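Local coordinates for protein glycosyl hydrolase, BNR repeat (Ralstonia eutropha, PDB 3B7F) that folds as a seven-bladed beta-propeller with BNR repeats and probably acts as a glycosyl hydrolase, at residues Phe118-Gly123 with Trp131-Ser136; His180-Asp185 with Leu192-Ser197; Gln138-Ser143 with Glu151-Phe156; Gly80-Arg85 with Thr94-Pro99; His58-Asp63 with Met70-Arg75. All blocks are in the same frame, centred on the assembly; numbering follows the deposited sequence.

Overall arrangement
The five contacts lie in three successive four-stranded blades of a beta-propeller. Contacts 5 and 4 share one blade: contact 5 pairs its first two strands, contact 4 its last two, and their centres are about 10 Å apart. Contacts 1 and 3 divide the next blade in the same way, with centres about 9 Å apart. Contact 2 pairs the first two strands of the third blade. Contact 1 touches all the others. It meets contact 5 through Leu120 N and His59 ND1, 3.0 Å apart, and contact 2 through Thr121 OG1 and Ile182 O, 2.6 Å apart. Ethanediol molecules, probably from the crystallisation liquor, bind at contacts 2 and 3.

Contact 1: Phe118-Gly123 with Trp131-Ser136; sequences FWLTPG and WYAGTS
Phe118 to Pro122 run antiparallel to Trp131 to Ser136, the two strand axes 4.6 Å apart at closest approach. Trp119 pairs with Gly134 and Thr121 with Tyr132 as hydrogen-bonded pairs. Phe118 and Trp119 both face Gly134, which makes a classic beta bulge. Gly134 O takes both amides, Phe118 N at 2.7 Å and Trp119 N at 3.0 Å. At the other end the Trp131 indole, its CG set beside the backbone N (chi1 -70°), turns one face to Pro122. Pro122 CB sits 3.8 Å from the centroid of the six-membered ring, only 8° off the normal. Leu120 shares this side of the sheet and touches Ala133, CD2 to CB 4.1 Å. On the other side Trp119 NE1 makes a weak bond to Thr121 OG1, whose stronger partner is Ile182 O in the next propeller blade. Pro122 falls at a non-hydrogen-bonded position, where its lack of an N-H costs no bond to Trp131; its ring adds a CH-pi contact beside the Thr121-Tyr132 bonds.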
# COMPACT_ATOMS: atom_id res chain seq x y z
N PHE A 118 6.95 -2.64 -7.68
CA PHE A 118 6.45 -2.87 -6.33
C PHE A 118 5.00 -2.43 -6.11
O PHE A 118 4.24 -3.12 -5.44
CB PHE A 118 7.35 -2.15 -5.34
CG PHE A 118 6.96 -2.37 -3.92
CD1 PHE A 118 7.26 -3.57 -3.31
CD2 PHE A 118 6.31 -1.40 -3.19
CE1 PHE A 118 6.90 -3.80 -1.99
CE2 PHE A 118 5.94 -1.63 -1.87
CZ PHE A 118 6.22 -2.83 -1.28
N TRP A 119 4.63 -1.28 -6.67
CA TRP A 119 3.33 -0.65 -6.43
C TRP A 119 2.70 -0.14 -7.70
O TRP A 119 3.38 0.45 -8.50
CB TRP A 119 3.60 0.56 -5.55
CG TRP A 119 2.40 1.21 -4.99
CD1 TRP A 119 1.51 2.03 -5.61
CD2 TRP A 119 1.99 1.13 -3.63
NE1 TRP A 119 0.55 2.44 -4.72
CE2 TRP A 119 0.83 1.91 -3.49
CE3 TRP A 119 2.49 0.47 -2.51
CZ2 TRP A 119 0.17 2.05 -2.29
CZ3 TRP A 119 1.85 0.63 -1.31
CH2 TRP A 119 0.69 1.41 -1.21
N LEU A 120 1.37 -0.27 -7.80
CA LEU A 120 0.58 0.16 -8.95
C LEU A 120 -0.55 1.05 -8.44
O LEU A 120 -1.25 0.69 -7.49
CB LEU A 120 -0.01 -1.05 -9.68
CG LEU A 120 0.92 -2.00 -10.45
CD1 LEU A 120 0.16 -3.29 -10.77
CD2 LEU A 120 1.48 -1.33 -11.70
N THR A 121 -0.73 2.20 -9.08
CA THR A 121 -1.79 3.17 -8.73
C THR A 121 -2.56 3.56 -9.99
O THR A 121 -1.94 3.97 -10.96
CB THR A 121 -1.20 4.45 -8.13
OG1 THR A 121 -0.58 4.11 -6.90
CG2 THR A 121 -2.24 5.47 -7.84
N PRO A 122 -3.90 3.45 -9.97
CA PRO A 122 -4.64 3.89 -11.12
C PRO A 122 -4.78 5.41 -11.05
O PRO A 122 -4.90 6.00 -9.96
CB PRO A 122 -5.99 3.17 -10.98
CG PRO A 122 -6.09 2.74 -9.59
CD PRO A 122 -4.81 2.97 -8.91
N GLY A 123 -4.74 6.05 -12.21
CA GLY A 123 -4.85 7.48 -12.30
C GLY A 123 -6.22 8.06 -12.00
O GLY A 123 -7.14 7.37 -11.57
N TRP A 131 -1.98 5.05 -15.51
CA TRP A 131 -1.55 4.43 -14.25
C TRP A 131 -0.15 4.90 -13.91
O TRP A 131 0.58 5.38 -14.79
CB TRP A 131 -1.45 2.91 -14.37
CG TRP A 131 -2.73 2.17 -14.51
CD1 TRP A 131 -3.52 2.12 -15.60
CD2 TRP A 131 -3.34 1.31 -13.53
NE1 TRP A 131 -4.62 1.33 -15.36
CE2 TRP A 131 -4.52 0.82 -14.09
CE3 TRP A 131 -2.99 0.93 -12.22
CZ2 TRP A 131 -5.37 -0.06 -13.40
CZ3 TRP A 131 -3.84 0.07 -11.53
CH2 TRP A 131 -5.01 -0.41 -12.12
N TYR A 132 0.21 4.76 -12.64
CA TYR A 132 1.58 4.97 -12.17
C TYR A 132 2.09 3.66 -11.59
O TYR A 132 1.31 2.87 -11.09
CB TYR A 132 1.69 6.06 -11.11
CG TYR A 132 1.41 7.43 -11.65
CD1 TYR A 132 2.43 8.21 -12.20
CD2 TYR A 132 0.12 7.93 -11.65
CE1 TYR A 132 2.17 9.44 -12.71
CE2 TYR A 132 -0.15 9.15 -12.16
CZ TYR A 132 0.87 9.92 -12.69
OH TYR A 132 0.55 11.16 -13.19
N ALA A 133 3.39 3.43 -11.72
CA ALA A 133 4.07 2.29 -11.17
C ALA A 133 5.28 2.77 -10.35
O ALA A 133 6.00 3.69 -10.77
CB ALA A 133 4.52 1.35 -12.25
N GLY A 134 5.47 2.15 -9.19
CA GLY A 134 6.62 2.38 -8.32
C GLY A 134 7.47 1.12 -8.31
O GLY A 134 6.94 0.02 -8.17
N THR A 135 8.79 1.28 -8.45
CA THR A 135 9.75 0.18 -8.54
C THR A 135 10.75 0.08 -7.38
O THR A 135 10.84 0.97 -6.54
CB THR A 135 10.62 0.29 -9.86
OG1 THR A 135 11.36 1.53 -9.85
CG2 THR A 135 9.76 0.20 -11.14
N SER A 136 11.49 -1.04 -7.38
CA SER A 136 12.66 -1.27 -6.55
C SER A 136 13.83 -1.47 -7.55
O SER A 136 13.73 -2.33 -8.41
CB SER A 136 12.54 -2.51 -5.69
OG SER A 136 13.75 -2.75 -4.98

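Contact 2: His180-Asp185 with Leu192-Ser197. With EDO (1,2-ethanediol), chain K.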
# COMPACT_ATOMS: atom_id res chain seq x y z
N HIS A 180 6.78 3.54 -3.19
CA HIS A 180 5.46 3.05 -2.85
C HIS A 180 4.53 4.22 -2.63
O HIS A 180 4.90 5.36 -2.91
CB HIS A 180 5.59 2.14 -1.61
CG HIS A 180 6.17 2.81 -0.41
ND1 HIS A 180 5.45 3.68 0.39
CD2 HIS A 180 7.39 2.71 0.16
CE1 HIS A 180 6.22 4.11 1.37
NE2 HIS A 180 7.40 3.52 1.27
N SER A 181 3.31 3.93 -2.16
CA SER A 181 2.34 4.93 -1.79
C SER A 181 2.18 6.08 -2.80
O SER A 181 2.25 7.25 -2.43
CB SER A 181 2.71 5.47 -0.41
OG SER A 181 2.81 4.42 0.52
N ILE A 182 1.99 5.70 -4.07
CA ILE A 182 1.78 6.64 -5.15
C ILE A 182 0.29 7.00 -5.09
O ILE A 182 -0.61 6.16 -5.24
CB ILE A 182 2.20 6.09 -6.52
CG1 ILE A 182 3.69 5.74 -6.53
CG2 ILE A 182 1.93 7.13 -7.63
CD1 ILE A 182 4.11 4.88 -7.73
N LEU A 183 0.05 8.28 -4.84
CA LEU A 183 -1.27 8.82 -4.63
C LEU A 183 -1.56 9.91 -5.66
O LEU A 183 -0.77 10.82 -5.80
CB LEU A 183 -1.27 9.43 -3.23
CG LEU A 183 -1.39 8.61 -1.93
CD1 LEU A 183 -0.90 7.19 -2.01
CD2 LEU A 183 -0.79 9.42 -0.75
N VAL A 184 -2.68 9.79 -6.37
CA VAL A 184 -3.16 10.79 -7.34
C VAL A 184 -4.37 11.49 -6.71
O VAL A 184 -5.37 10.84 -6.42
CB VAL A 184 -3.58 10.12 -8.66
CG1 VAL A 184 -4.13 11.20 -9.69
CG2 VAL A 184 -2.42 9.29 -9.23
N ASP A 185 -4.28 12.79 -6.50
CA ASP A 185 -5.35 13.56 -5.84
C ASP A 185 -6.68 13.45 -6.61
O ASP A 185 -6.68 13.70 -7.81
CB ASP A 185 -4.91 15.02 -5.70
CG ASP A 185 -5.71 15.81 -4.67
OD1 ASP A 185 -6.95 15.75 -4.67
OD2 ASP A 185 -5.08 16.53 -3.89
N LEU A 192 0.28 14.98 -6.97
CA LEU A 192 0.76 13.65 -6.68
C LEU A 192 1.60 13.61 -5.43
O LEU A 192 2.30 14.58 -5.14
CB LEU A 192 1.66 13.17 -7.83
CG LEU A 192 1.10 13.20 -9.25
CD1 LEU A 192 2.15 12.72 -10.24
CD2 LEU A 192 -0.21 12.37 -9.33
N TYR A 193 1.51 12.48 -4.71
CA TYR A 193 2.33 12.18 -3.56
C TYR A 193 2.98 10.81 -3.82
O TYR A 193 2.39 9.97 -4.51
CB TYR A 193 1.55 12.09 -2.23
CG TYR A 193 0.87 13.35 -1.72
CD1 TYR A 193 1.60 14.37 -1.09
CD2 TYR A 193 -0.51 13.47 -1.78
CE1 TYR A 193 0.94 15.50 -0.58
CE2 TYR A 193 -1.16 14.57 -1.29
CZ TYR A 193 -0.44 15.59 -0.71
OH TYR A 193 -1.17 16.63 -0.24
N ILE A 194 4.19 10.61 -3.31
CA ILE A 194 4.89 9.32 -3.40
C ILE A 194 5.59 9.06 -2.08
O ILE A 194 5.83 9.98 -1.31
CB ILE A 194 5.88 9.23 -4.60
CG1 ILE A 194 7.02 10.27 -4.48
CG2 ILE A 194 5.13 9.33 -5.96
CD1 ILE A 194 8.04 10.24 -5.66
N GLY A 195 5.90 7.80 -1.81
CA GLY A 195 6.60 7.41 -0.58
C GLY A 195 7.80 6.59 -1.00
O GLY A 195 7.76 5.85 -1.97
N MSE A 196 8.90 6.76 -0.30
CA MSE A 196 10.08 6.01 -0.62
C MSE A 196 10.72 5.47 0.64
O MSE A 196 10.89 6.19 1.61
CB MSE A 196 11.08 6.91 -1.33
CG MSE A 196 10.52 7.55 -2.52
SE MSE A 196 11.95 8.13 -3.62
CE MSE A 196 13.06 9.01 -2.40
N SER A 197 11.07 4.20 0.57
CA SER A 197 11.74 3.50 1.63
C SER A 197 13.15 3.20 1.13
O SER A 197 13.32 2.27 0.36
CB SER A 197 10.97 2.24 2.01
OG SER A 197 9.73 2.62 2.60
C1 EDO K . -5.45 6.54 -3.92
O1 EDO K . -4.96 7.50 -2.95
C2 EDO K . -4.55 6.49 -5.17
O2 EDO K . -4.50 7.76 -5.86
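His180 with Gly195, and Leu183 with Tyr193, form hydrogen-bonded pairs in the inner hairpin of a propeller blade. The strands are antiparallel, and a beta bulge shifts the register by one between His180 and Leu183. Ser181, within the bulge, takes a left-handed conformation (phi 45°, psi 51°) that accompanies the shift. His180 N and O bond Gly195 O and N; Leu183 and Tyr193 exchange a second pair. Ile182 CG1 lies beside Ile194 CG2 at 3.9 Å, and Val184 CG2 beside Leu192 CD2 at 3.8 Å, each pair pointing the same way. On the other side of the sheet, Leu183 CD2 meets Tyr193 CB. An ethanediol, probably from the crystallisation liquor, takes the Val184 N-H, which points away from strand 192-197, through O2 at 2.8 Å. Side-chain polar contacts gather on His180. With CG between the backbone N and the carbonyl carbon (chi1 59°), its ring lies over Gly195 O. ND1 pairs with Ser181 OG at 2.7 Å. NE2 donates to Ser197 OG at 2.8 Å, close to the ring plane.

Contact 3: Gln138-Ser143 with Glu151-Phe156; sequences QGLFRS and EPVAGF. With EDO (1,2-ethanediol), chain Q.
Val153 fits between Leu140 and Arg142, which lie on the same side of strand 139-143. Its CB rests on Leu140 CD2 at 3.8 Å, and its CG2 reaches Arg142 CB at 3.8 Å. A bend at chi3 (-79°) turns the arginine NE from the extended line, and the same methyl lies over the centre of one guanidinium face, 4.0 Å above the plane. On the other side of the strand the Phe141 ring meets Pro152, CD2 to CA 3.5 Å and CE2 to CB 4.0 Å. Phe156, from the following helix, packs past Leu140, CB to CB 4.3 Å, and lies near Gly139 CA. The backbone joins the strands through Val153 N to Leu140 O at 2.9 Å and two bonds between Arg142 and Glu151. This is the outer hairpin of a propeller blade. Glu151 OE2 stays 4.4 Å from Arg142 NH1, beyond a salt bridge. Ethanediol O2 makes a weak bond to Glu151 OE2. Backbone bonds and apolar packing therefore hold the hairpin; any attraction between these charges would be modest.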
# COMPACT_ATOMS: atom_id res chain seq x y z
N GLN A 138 14.17 2.76 -6.22
CA GLN A 138 13.15 3.81 -6.35
C GLN A 138 13.08 4.37 -7.76
O GLN A 138 14.07 4.80 -8.32
CB GLN A 138 13.34 4.96 -5.32
CG GLN A 138 13.33 4.61 -3.79
CD GLN A 138 14.69 4.25 -3.23
OE1 GLN A 138 15.47 3.55 -3.89
NE2 GLN A 138 14.99 4.72 -2.00
N GLY A 139 11.89 4.34 -8.34
CA GLY A 139 11.66 4.85 -9.69
C GLY A 139 10.17 4.96 -9.87
O GLY A 139 9.44 4.14 -9.30
N LEU A 140 9.74 6.00 -10.59
CA LEU A 140 8.34 6.29 -10.89
C LEU A 140 8.16 6.19 -12.41
O LEU A 140 8.93 6.80 -13.16
CB LEU A 140 7.95 7.69 -10.41
CG LEU A 140 6.48 8.11 -10.50
CD1 LEU A 140 5.59 7.30 -9.55
CD2 LEU A 140 6.34 9.60 -10.26
N PHE A 141 7.15 5.44 -12.82
CA PHE A 141 6.81 5.20 -14.21
C PHE A 141 5.32 5.46 -14.44
O PHE A 141 4.51 5.46 -13.50
CB PHE A 141 7.17 3.76 -14.62
CG PHE A 141 8.64 3.46 -14.50
CD1 PHE A 141 9.20 3.06 -13.27
CD2 PHE A 141 9.48 3.60 -15.58
CE1 PHE A 141 10.58 2.80 -13.16
CE2 PHE A 141 10.84 3.35 -15.47
CZ PHE A 141 11.39 2.95 -14.26
N ARG A 142 4.97 5.68 -15.70
CA ARG A 142 3.60 5.97 -16.08
C ARG A 142 3.19 5.24 -17.37
O ARG A 142 3.98 5.10 -18.30
CB ARG A 142 3.44 7.47 -16.27
CG ARG A 142 2.02 7.91 -16.59
CD ARG A 142 1.96 9.30 -17.19
NE ARG A 142 2.08 10.37 -16.22
CZ ARG A 142 3.02 11.34 -16.18
NH1 ARG A 142 4.02 11.44 -17.08
NH2 ARG A 142 2.93 12.25 -15.21
N SER A 143 1.95 4.76 -17.38
CA SER A 143 1.32 4.20 -18.57
C SER A 143 0.12 5.07 -18.86
O SER A 143 -0.46 5.60 -17.92
CB SER A 143 0.83 2.79 -18.31
OG SER A 143 0.31 2.22 -19.49
N GLU A 151 6.58 4.30 -19.39
CA GLU A 151 7.72 5.18 -19.61
C GLU A 151 8.10 5.79 -18.24
O GLU A 151 7.23 5.93 -17.36
CB GLU A 151 7.37 6.29 -20.61
CG GLU A 151 6.48 7.40 -20.00
CD GLU A 151 5.84 8.35 -21.00
OE1 GLU A 151 6.33 8.44 -22.17
OE2 GLU A 151 4.84 9.00 -20.59
N PRO A 152 9.39 6.15 -18.05
CA PRO A 152 9.75 6.84 -16.82
C PRO A 152 9.07 8.20 -16.63
O PRO A 152 8.80 8.87 -17.62
CB PRO A 152 11.26 7.07 -16.97
CG PRO A 152 11.70 6.40 -18.17
CD PRO A 152 10.54 5.92 -18.94
N VAL A 153 8.74 8.57 -15.39
CA VAL A 153 8.28 9.94 -15.11
C VAL A 153 9.62 10.63 -14.87
O VAL A 153 10.14 10.60 -13.75
CB VAL A 153 7.31 10.07 -13.92
CG1 VAL A 153 7.03 11.56 -13.60
CG2 VAL A 153 6.02 9.31 -14.22
N ALA A 154 10.17 11.19 -15.95
CA ALA A 154 11.47 11.86 -15.99
C ALA A 154 11.67 12.93 -14.92
O ALA A 154 12.77 13.07 -14.37
CB ALA A 154 11.69 12.46 -17.38
N GLY A 155 10.61 13.66 -14.58
CA GLY A 155 10.70 14.68 -13.52
C GLY A 155 11.07 14.15 -12.14
O GLY A 155 11.54 14.92 -11.31
N PHE A 156 10.85 12.85 -11.89
CA PHE A 156 11.35 12.22 -10.67
C PHE A 156 12.67 11.49 -10.96
O PHE A 156 13.66 11.74 -10.29
CB PHE A 156 10.39 11.22 -10.00
CG PHE A 156 11.05 10.54 -8.83
CD1 PHE A 156 11.15 11.18 -7.60
CD2 PHE A 156 11.73 9.33 -9.02
CE1 PHE A 156 11.85 10.60 -6.56
CE2 PHE A 156 12.45 8.75 -8.00
CZ PHE A 156 12.51 9.38 -6.77
C1 EDO Q . 3.06 4.67 -22.38
O1 EDO Q . 1.71 4.32 -22.02
C2 EDO Q . 3.47 6.02 -21.81
O2 EDO Q . 2.44 6.99 -22.02

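Contact 4: Gly80-Arg85 with Thr94-Pro99; sequences GPTVFR and TEATRP
Arg85 N donates to Thr94 O at 2.8 Å, and Thr94 N returns the bond to Arg85 O at 2.9 Å. These two bonds close the outer hairpin of the blade. A water near the pair gives a proton to Arg85 O and also bonds Thr94 OG1. The strand pairing is short. Two residues further along, Ala96 N reaches Val83 O in a weak bond with an N-H...O angle of 123°, after which segment 94-99 leaves the strand pairing. The side chain of Arg85 folds back over this region. Its CG stands between the backbone N and the carbonyl carbon (chi1 90°), and the chain bends at chi3 (85°). Thr94 CB lies over one face of the guanidinium, toward its rim, and Ala96 CA lies at its edge. NH2 comes within 2.8 Å of Glu95 O, but the angle is poor for a hydrogen bond. Phe84 crosses the Glu95 side chain obliquely, with CE1 3.6 Å from Glu95 CB. At the far end Thr82 OG1 lies 3.7 Å from Pro99 CB and bonds a second water, which also makes a weak bond to Ala96 O. Strand 81-86 is third in its blade and pairs with strand 70-75 on its other side. Phe84 stacks on Phe52. Arg98 reaches strand 151-152 of the next blade, where its side chain touches Glu151 and Pro152.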
# COMPACT_ATOMS: atom_id res chain seq x y z
N GLY A 80 11.49 -11.53 -16.65
CA GLY A 80 12.09 -10.51 -15.75
C GLY A 80 10.92 -9.77 -15.07
O GLY A 80 9.82 -10.31 -15.01
N PRO A 81 11.14 -8.54 -14.56
CA PRO A 81 10.04 -7.80 -13.93
C PRO A 81 9.09 -7.23 -14.97
O PRO A 81 9.54 -6.69 -15.95
CB PRO A 81 10.76 -6.69 -13.17
CG PRO A 81 11.99 -6.46 -13.93
CD PRO A 81 12.40 -7.77 -14.53
N THR A 82 7.78 -7.37 -14.74
CA THR A 82 6.75 -6.89 -15.65
C THR A 82 5.44 -6.56 -14.95
O THR A 82 5.31 -6.71 -13.73
CB THR A 82 6.47 -7.94 -16.80
OG1 THR A 82 5.67 -7.35 -17.82
CG2 THR A 82 5.76 -9.21 -16.28
N VAL A 83 4.48 -6.10 -15.76
CA VAL A 83 3.10 -5.87 -15.35
C VAL A 83 2.20 -6.67 -16.28
O VAL A 83 2.29 -6.55 -17.51
CB VAL A 83 2.71 -4.37 -15.39
CG1 VAL A 83 1.28 -4.20 -14.91
CG2 VAL A 83 3.65 -3.52 -14.52
N PHE A 84 1.36 -7.53 -15.72
CA PHE A 84 0.34 -8.24 -16.50
C PHE A 84 -0.95 -7.43 -16.43
O PHE A 84 -1.22 -6.79 -15.41
CB PHE A 84 0.08 -9.65 -15.98
CG PHE A 84 1.24 -10.59 -16.15
CD1 PHE A 84 1.45 -11.24 -17.36
CD2 PHE A 84 2.12 -10.85 -15.08
CE1 PHE A 84 2.51 -12.13 -17.53
CE2 PHE A 84 3.17 -11.73 -15.23
CZ PHE A 84 3.38 -12.36 -16.47
N ARG A 85 -1.72 -7.42 -17.52
CA ARG A 85 -2.98 -6.69 -17.58
C ARG A 85 -4.11 -7.65 -17.94
O ARG A 85 -3.91 -8.61 -18.68
CB ARG A 85 -2.91 -5.53 -18.59
CG ARG A 85 -3.31 -5.85 -20.05
CD ARG A 85 -2.90 -4.74 -21.06
NE ARG A 85 -1.53 -5.00 -21.44
CZ ARG A 85 -1.09 -5.54 -22.58
NH1 ARG A 85 -1.89 -5.85 -23.61
NH2 ARG A 85 0.22 -5.73 -22.71
N THR A 94 -2.14 -10.55 -19.88
CA THR A 94 -1.16 -10.32 -20.94
C THR A 94 -0.03 -9.49 -20.37
O THR A 94 -0.27 -8.48 -19.71
CB THR A 94 -1.77 -9.59 -22.16
OG1 THR A 94 -2.92 -10.30 -22.61
CG2 THR A 94 -0.76 -9.52 -23.31
N GLU A 95 1.20 -9.94 -20.60
CA GLU A 95 2.40 -9.22 -20.17
C GLU A 95 2.53 -7.89 -20.91
O GLU A 95 2.06 -7.77 -22.04
CB GLU A 95 3.69 -10.09 -20.30
CG GLU A 95 4.25 -10.41 -21.72
CD GLU A 95 3.36 -11.31 -22.59
OE1 GLU A 95 2.46 -12.01 -22.05
OE2 GLU A 95 3.56 -11.30 -23.84
N ALA A 96 3.16 -6.91 -20.25
CA ALA A 96 3.41 -5.57 -20.82
C ALA A 96 4.20 -5.67 -22.11
O ALA A 96 5.12 -6.49 -22.20
CB ALA A 96 4.17 -4.67 -19.82
N THR A 97 3.85 -4.86 -23.11
CA THR A 97 4.63 -4.81 -24.35
C THR A 97 5.92 -4.07 -23.97
O THR A 97 7.02 -4.52 -24.36
CB THR A 97 3.86 -4.23 -25.56
OG1 THR A 97 3.47 -2.88 -25.32
CG2 THR A 97 2.63 -5.06 -25.83
N ARG A 98 5.80 -3.01 -23.16
CA ARG A 98 6.96 -2.27 -22.63
C ARG A 98 6.82 -2.11 -21.10
O ARG A 98 6.23 -1.13 -20.63
CB ARG A 98 7.08 -0.91 -23.31
CG ARG A 98 8.29 -0.08 -22.85
CD ARG A 98 8.22 1.35 -23.38
NE ARG A 98 9.24 2.19 -22.73
CZ ARG A 98 9.34 3.52 -22.83
NH1 ARG A 98 8.48 4.24 -23.56
NH2 ARG A 98 10.32 4.15 -22.17
N PRO A 99 7.38 -3.05 -20.31
CA PRO A 99 7.28 -2.86 -18.86
C PRO A 99 8.24 -1.78 -18.36
O PRO A 99 9.10 -1.34 -19.11
CB PRO A 99 7.68 -4.24 -18.32
CG PRO A 99 8.63 -4.77 -19.35
CD PRO A 99 8.07 -4.31 -20.65
O HOH W 1 6.92 -8.59 -20.14
O HOH W 2 -5.53 -9.56 -21.10

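Contact 5: His58-Asp63 with Met70-Arg75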
# COMPACT_ATOMS: atom_id res chain seq x y z
N HIS A 58 3.83 -9.02 -6.68
CA HIS A 58 3.94 -7.91 -5.74
C HIS A 58 2.70 -7.09 -5.44
O HIS A 58 2.59 -6.56 -4.34
CB HIS A 58 5.08 -6.99 -6.19
CG HIS A 58 6.41 -7.56 -5.88
ND1 HIS A 58 6.96 -7.47 -4.62
CD2 HIS A 58 7.27 -8.29 -6.63
CE1 HIS A 58 8.12 -8.11 -4.62
NE2 HIS A 58 8.33 -8.62 -5.82
N HIS A 59 1.80 -6.96 -6.40
CA HIS A 59 0.64 -6.12 -6.24
C HIS A 59 -0.39 -6.43 -7.33
O HIS A 59 -0.01 -6.61 -8.48
CB HIS A 59 1.08 -4.66 -6.32
CG HIS A 59 0.20 -3.68 -5.60
ND1 HIS A 59 0.26 -2.33 -5.86
CD2 HIS A 59 -0.75 -3.83 -4.64
CE1 HIS A 59 -0.58 -1.69 -5.07
NE2 HIS A 59 -1.19 -2.57 -4.31
N ILE A 60 -1.66 -6.52 -6.95
CA ILE A 60 -2.74 -6.77 -7.90
C ILE A 60 -3.76 -5.69 -7.58
O ILE A 60 -4.22 -5.60 -6.44
CB ILE A 60 -3.39 -8.20 -7.81
CG1 ILE A 60 -2.34 -9.31 -7.62
CG2 ILE A 60 -4.22 -8.47 -9.07
CD1 ILE A 60 -2.94 -10.64 -7.26
N VAL A 61 -4.06 -4.84 -8.57
CA VAL A 61 -4.97 -3.72 -8.37
C VAL A 61 -6.01 -3.67 -9.48
O VAL A 61 -5.69 -3.85 -10.64
CB VAL A 61 -4.20 -2.39 -8.35
CG1 VAL A 61 -5.17 -1.23 -8.08
CG2 VAL A 61 -3.06 -2.44 -7.33
N GLN A 62 -7.26 -3.45 -9.09
CA GLN A 62 -8.37 -3.25 -10.02
C GLN A 62 -8.46 -1.77 -10.35
O GLN A 62 -8.24 -0.93 -9.47
CB GLN A 62 -9.68 -3.64 -9.36
CG GLN A 62 -10.91 -3.45 -10.23
CD GLN A 62 -12.13 -3.92 -9.55
OE1 GLN A 62 -12.46 -3.47 -8.45
NE2 GLN A 62 -12.81 -4.86 -10.16
N ASP A 63 -8.81 -1.46 -11.60
CA ASP A 63 -9.05 -0.09 -12.02
C ASP A 63 -10.47 0.25 -11.52
O ASP A 63 -11.44 -0.34 -12.00
CB ASP A 63 -8.98 0.03 -13.55
CG ASP A 63 -8.91 1.46 -14.04
OD1 ASP A 63 -9.29 2.38 -13.30
OD2 ASP A 63 -8.45 1.66 -15.19
N MSE A 70 -7.70 -4.91 -14.62
CA MSE A 70 -6.79 -5.16 -13.50
C MSE A 70 -5.36 -5.24 -13.96
O MSE A 70 -5.09 -5.71 -15.07
CB MSE A 70 -7.06 -6.48 -12.82
CG MSE A 70 -8.46 -6.71 -12.32
SE MSE A 70 -8.42 -8.30 -11.17
CE MSE A 70 -10.30 -8.27 -10.83
N LEU A 71 -4.45 -4.78 -13.09
CA LEU A 71 -3.00 -4.85 -13.30
C LEU A 71 -2.40 -5.64 -12.16
O LEU A 71 -2.92 -5.61 -11.05
CB LEU A 71 -2.33 -3.48 -13.42
CG LEU A 71 -2.65 -2.63 -14.68
CD1 LEU A 71 -1.71 -1.45 -14.77
CD2 LEU A 71 -2.58 -3.42 -16.00
N MSE A 72 -1.34 -6.38 -12.48
CA MSE A 72 -0.63 -7.24 -11.56
C MSE A 72 0.89 -7.08 -11.77
O MSE A 72 1.39 -7.43 -12.81
CB MSE A 72 -1.04 -8.68 -11.83
CG MSE A 72 -0.22 -9.71 -11.07
SE MSE A 72 -0.58 -11.49 -11.60
CE MSE A 72 -2.45 -11.64 -11.22
N ALA A 73 1.60 -6.54 -10.77
CA ALA A 73 3.06 -6.41 -10.78
C ALA A 73 3.66 -7.79 -10.45
O ALA A 73 3.32 -8.42 -9.44
CB ALA A 73 3.50 -5.31 -9.77
N ALA A 74 4.51 -8.30 -11.33
CA ALA A 74 5.07 -9.65 -11.18
C ALA A 74 6.49 -9.75 -11.70
O ALA A 74 6.92 -8.92 -12.51
CB ALA A 74 4.20 -10.67 -11.92
N ARG A 75 7.21 -10.77 -11.23
CA ARG A 75 8.58 -11.03 -11.66
C ARG A 75 8.74 -12.43 -12.25
O ARG A 75 8.46 -13.43 -11.59
CB ARG A 75 9.55 -10.81 -10.52
CG ARG A 75 11.01 -10.76 -11.01
CD ARG A 75 11.80 -9.66 -10.35
NE ARG A 75 12.57 -10.04 -9.16
CZ ARG A 75 12.15 -10.05 -7.89
NH1 ARG A 75 10.89 -9.78 -7.53
NH2 ARG A 75 13.03 -10.38 -6.93
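Ile60 and Met72, a selenomethionine, lie side by side in the inner hairpin of a propeller blade. Ile60 CG1 is anti to the carbonyl carbon (chi1 -42°) and meets Met72 CG at 4.1 Å. Met72 starts with CG anti to its backbone N, then bends at chi3 (-60°), and its CE lies 4.1 Å from Ile60 CD1. Selenomethionine Met70, on the same side, is extended beyond CG and passes Gln62, CG to CA 4.2 Å. These side chains face the preceding blade, where Leu26 touches both Ile60 and Met70. On the other side are Val61, Leu71, Ala73 and His59. The His59 ring has Val61 CG2 over its centre, 3.4 Å above the plane, and its ND1 accepts from Leu120 N of the next blade. Val61 and Leu71 exchange two backbone bonds, and Ala73 N donates to His59 O. At the open end the His58 ring and the poorly ordered Arg75 guanidinium are nearly coplanar, edge toward edge, with His58 NE2 3.3 Å from Arg75 NH1.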